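Local coordinates for protein PKS (Streptomyces albus, PDB 4OQJ) that probably catalyses chain-extending condensations on carrier-protein-bound acyl groups, as a ketosynthase-containing polyketide synthase of oxazolomycin biosynthesis, at residues P511-D523 against D532-E544. Numbering follows the deposited sequence.
Sequences PYRRALVATGVRD and DAGRVMTAGPADE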
# COMPACT_ATOMS: atom_id res chain seq x y z
N PRO A 511 -13.45 25.35 -20.51
CA PRO A 511 -13.67 26.67 -21.15
C PRO A 511 -14.65 26.72 -22.33
O PRO A 511 -15.30 27.75 -22.51
CB PRO A 511 -12.27 27.05 -21.66
CG PRO A 511 -11.32 26.19 -20.90
CD PRO A 511 -12.05 24.91 -20.65
N TYR A 512 -14.71 25.68 -23.15
CA TYR A 512 -15.67 25.66 -24.25
C TYR A 512 -16.97 25.07 -23.73
O TYR A 512 -17.01 23.90 -23.34
CB TYR A 512 -15.11 24.89 -25.44
CG TYR A 512 -13.88 25.58 -25.96
CD1 TYR A 512 -12.62 25.29 -25.44
CD2 TYR A 512 -13.97 26.56 -26.94
CE1 TYR A 512 -11.50 25.93 -25.90
CE2 TYR A 512 -12.85 27.22 -27.41
CZ TYR A 512 -11.62 26.90 -26.88
OH TYR A 512 -10.50 27.55 -27.33
N ARG A 513 -18.02 25.88 -23.74
CA ARG A 513 -19.24 25.53 -23.02
C ARG A 513 -20.48 25.50 -23.89
O ARG A 513 -20.57 26.19 -24.92
CB ARG A 513 -19.44 26.52 -21.87
CG ARG A 513 -18.27 26.54 -20.91
CD ARG A 513 -18.55 27.39 -19.67
NE ARG A 513 -17.41 27.40 -18.76
CZ ARG A 513 -17.35 28.10 -17.63
NH1 ARG A 513 -18.36 28.87 -17.25
NH2 ARG A 513 -16.27 28.02 -16.86
N ARG A 514 -21.45 24.71 -23.45
CA ARG A 514 -22.71 24.57 -24.16
C ARG A 514 -23.81 24.33 -23.16
O ARG A 514 -23.58 23.72 -22.11
CB ARG A 514 -22.66 23.43 -25.16
CG ARG A 514 -23.92 23.28 -26.02
CD ARG A 514 -23.63 22.40 -27.21
NE ARG A 514 -22.92 23.15 -28.25
CZ ARG A 514 -22.06 22.62 -29.11
NH1 ARG A 514 -21.77 21.33 -29.07
NH2 ARG A 514 -21.48 23.39 -30.03
N ALA A 515 -25.00 24.84 -23.45
CA ALA A 515 -26.13 24.62 -22.56
C ALA A 515 -27.46 24.63 -23.30
O ALA A 515 -27.60 25.22 -24.37
CB ALA A 515 -26.15 25.66 -21.44
N LEU A 516 -28.43 23.97 -22.69
CA LEU A 516 -29.73 23.76 -23.31
C LEU A 516 -30.77 23.63 -22.23
O LEU A 516 -30.59 22.87 -21.29
CB LEU A 516 -29.72 22.49 -24.17
CG LEU A 516 -31.10 22.00 -24.60
CD1 LEU A 516 -31.64 22.94 -25.64
CD2 LEU A 516 -31.04 20.57 -25.12
N VAL A 517 -31.87 24.36 -22.37
CA VAL A 517 -33.01 24.16 -21.49
C VAL A 517 -33.93 23.12 -22.14
O VAL A 517 -34.38 23.31 -23.26
CB VAL A 517 -33.81 25.47 -21.26
CG1 VAL A 517 -34.99 25.22 -20.34
CG2 VAL A 517 -32.91 26.57 -20.69
N ALA A 518 -34.23 22.05 -21.43
CA ALA A 518 -35.01 20.97 -22.02
C ALA A 518 -36.16 20.61 -21.12
O ALA A 518 -36.11 20.80 -19.90
CB ALA A 518 -34.12 19.74 -22.26
N THR A 519 -37.21 20.08 -21.73
CA THR A 519 -38.43 19.72 -21.02
C THR A 519 -38.46 18.22 -20.69
O THR A 519 -39.24 17.78 -19.85
CB THR A 519 -39.64 20.09 -21.86
OG1 THR A 519 -39.51 19.47 -23.15
CG2 THR A 519 -39.68 21.60 -22.05
N GLY A 520 -37.61 17.45 -21.35
CA GLY A 520 -37.49 16.03 -21.04
C GLY A 520 -36.35 15.40 -21.80
O GLY A 520 -35.66 16.06 -22.59
N VAL A 521 -36.16 14.10 -21.60
CA VAL A 521 -35.03 13.39 -22.19
C VAL A 521 -35.12 13.33 -23.73
O VAL A 521 -34.14 13.66 -24.43
CB VAL A 521 -34.92 11.99 -21.60
CG1 VAL A 521 -33.82 11.17 -22.30
CG2 VAL A 521 -34.64 12.09 -20.11
N ARG A 522 -36.27 12.93 -24.26
CA ARG A 522 -36.44 12.87 -25.70
C ARG A 522 -36.16 14.25 -26.31
O ARG A 522 -35.35 14.39 -27.24
CB ARG A 522 -37.85 12.39 -26.07
N ASP A 523 -36.81 15.27 -25.76
CA ASP A 523 -36.62 16.66 -26.18
C ASP A 523 -35.15 17.05 -26.22
O ASP A 523 -34.66 17.62 -27.20
CB ASP A 523 -37.37 17.59 -25.23
CG ASP A 523 -37.16 19.06 -25.57
OD1 ASP A 523 -37.50 19.47 -26.70
OD2 ASP A 523 -36.63 19.79 -24.70
N ASP A 532 -29.20 23.52 -33.04
CA ASP A 532 -29.87 24.73 -33.51
C ASP A 532 -29.80 25.86 -32.48
O ASP A 532 -30.40 25.77 -31.40
CB ASP A 532 -31.32 24.41 -33.85
CG ASP A 532 -32.01 23.62 -32.75
OD1 ASP A 532 -31.30 22.90 -32.00
OD2 ASP A 532 -33.26 23.74 -32.63
N ALA A 533 -29.11 26.94 -32.83
CA ALA A 533 -28.77 28.00 -31.87
C ALA A 533 -29.98 28.61 -31.17
O ALA A 533 -29.85 29.27 -30.15
CB ALA A 533 -27.97 29.09 -32.57
N GLY A 534 -31.17 28.38 -31.73
CA GLY A 534 -32.38 28.89 -31.12
C GLY A 534 -32.58 28.36 -29.72
O GLY A 534 -33.20 29.02 -28.89
N ARG A 535 -32.04 27.17 -29.45
CA ARG A 535 -32.22 26.50 -28.17
C ARG A 535 -30.88 26.16 -27.53
O ARG A 535 -30.73 26.27 -26.32
CB ARG A 535 -33.03 25.22 -28.33
CG ARG A 535 -34.43 25.39 -28.85
CD ARG A 535 -35.17 24.08 -28.73
NE ARG A 535 -35.26 23.68 -27.33
CZ ARG A 535 -35.78 22.54 -26.90
NH1 ARG A 535 -36.26 21.66 -27.77
NH2 ARG A 535 -35.83 22.29 -25.60
N VAL A 536 -29.94 25.71 -28.36
CA VAL A 536 -28.63 25.28 -27.89
C VAL A 536 -27.69 26.49 -27.87
O VAL A 536 -27.43 27.12 -28.90
CB VAL A 536 -28.06 24.16 -28.77
CG1 VAL A 536 -26.59 23.88 -28.45
CG2 VAL A 536 -28.89 22.90 -28.59
N MSE A 537 -27.19 26.80 -26.68
CA MSE A 537 -26.32 27.94 -26.48
C MSE A 537 -24.89 27.44 -26.40
O MSE A 537 -24.61 26.49 -25.68
CB MSE A 537 -26.69 28.68 -25.19
CG MSE A 537 -28.17 29.10 -25.14
SE MSE A 537 -28.74 29.77 -23.39
CE MSE A 537 -29.24 28.09 -22.56
N THR A 538 -24.00 28.08 -27.15
CA THR A 538 -22.59 27.71 -27.15
C THR A 538 -21.74 28.96 -27.02
O THR A 538 -21.99 29.96 -27.69
CB THR A 538 -22.18 26.98 -28.44
OG1 THR A 538 -23.08 25.90 -28.70
CG2 THR A 538 -20.77 26.46 -28.34
N ALA A 539 -20.71 28.89 -26.19
CA ALA A 539 -19.79 30.00 -26.03
C ALA A 539 -18.46 29.48 -25.52
O ALA A 539 -18.38 28.37 -24.97
CB ALA A 539 -20.37 31.04 -25.08
N GLY A 540 -17.42 30.28 -25.71
CA GLY A 540 -16.08 29.88 -25.30
C GLY A 540 -15.32 31.01 -24.66
O GLY A 540 -15.87 32.09 -24.44
N PRO A 541 -14.03 30.79 -24.38
CA PRO A 541 -13.18 31.78 -23.71
C PRO A 541 -13.03 33.08 -24.51
O PRO A 541 -12.67 34.12 -23.96
CB PRO A 541 -11.84 31.06 -23.58
CG PRO A 541 -11.85 30.05 -24.68
CD PRO A 541 -13.26 29.60 -24.79
N ALA A 542 -13.31 33.02 -25.81
CA ALA A 542 -13.18 34.18 -26.67
C ALA A 542 -14.32 35.17 -26.45
O ALA A 542 -14.12 36.39 -26.47
CB ALA A 542 -13.13 33.75 -28.13
N ASP A 543 -15.51 34.63 -26.24
CA ASP A 543 -16.70 35.46 -26.06
C ASP A 543 -16.57 36.32 -24.80
O ASP A 543 -15.87 35.95 -23.85
CB ASP A 543 -17.95 34.59 -25.99
CG ASP A 543 -18.16 33.80 -27.27
OD1 ASP A 543 -18.65 34.39 -28.26
OD2 ASP A 543 -17.83 32.59 -27.28
N GLU A 544 -17.22 37.47 -24.82
CA GLU A 544 -17.05 38.45 -23.75
C GLU A 544 -17.86 38.07 -22.52
O GLU A 544 -18.97 37.56 -22.64
CB GLU A 544 -17.47 39.84 -24.24
CG GLU A 544 -17.05 40.97 -23.32
CD GLU A 544 -15.55 41.01 -23.09
OE1 GLU A 544 -15.09 40.52 -22.04
OE2 GLU A 544 -14.83 41.53 -23.97
O HOH W 1 -32.30 26.37 -24.32
O HOH W 2 -34.71 25.48 -25.22
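A strand-helix-strand connection places outer strand 536-539 antiparallel beside central strand 512-518 of a three-stranded sheet, with helix 521-530 between them in the chain. Two hydrogen-bonded pairs, R513 with A539 and A515 with M537, hold the strands together; A515 N reaches M537 O at 2.8 Å and M537 N returns to A515 O. Between them R514 faces T538 in a non-hydrogen-bonded pair, their side chains lying side by side. R514 leaves with CG anti to its own N (chi1 -176°) and bends at chi3, which brings NE to T538 OG1 at 2.8 Å, within the guanidinium plane and nearly straight at 166°. Its CD rests on V536 CG1 at 3.5 Å, while NH1 turns to D478 and T481 of helix 474-490. On the other face the selenomethionine M537 bends its CE methyl over A515, 4.1 Å from A515 CB. Around R535 two waters bridge the chain segments: one links V517 N to R535 O, the other V517 O to R535 NE. The R535 side chain passes L516 CD1 and forms a two-pronged salt bridge with D523, NH1 to OD1 at 2.7 Å and NH2 to OD2 at 2.8 Å, with carboxylate and guanidinium planes only 22° apart. NH2 also donates to V517 O, and D523 OD2 accepts T519 N as well, so the first turn of the helix, the strand end and R535 are tied together. At the far end P541 CD sits over one face of the Y512 ring, 3.8 Å from its centroid, a CH-pi contact. Helix 474-490 covers the R514 and T538 side, helix 660-673 the A515 and M537 side: an alpha+beta arrangement consistent with the linker subdomain following the ketosynthase in modular polyketide synthases.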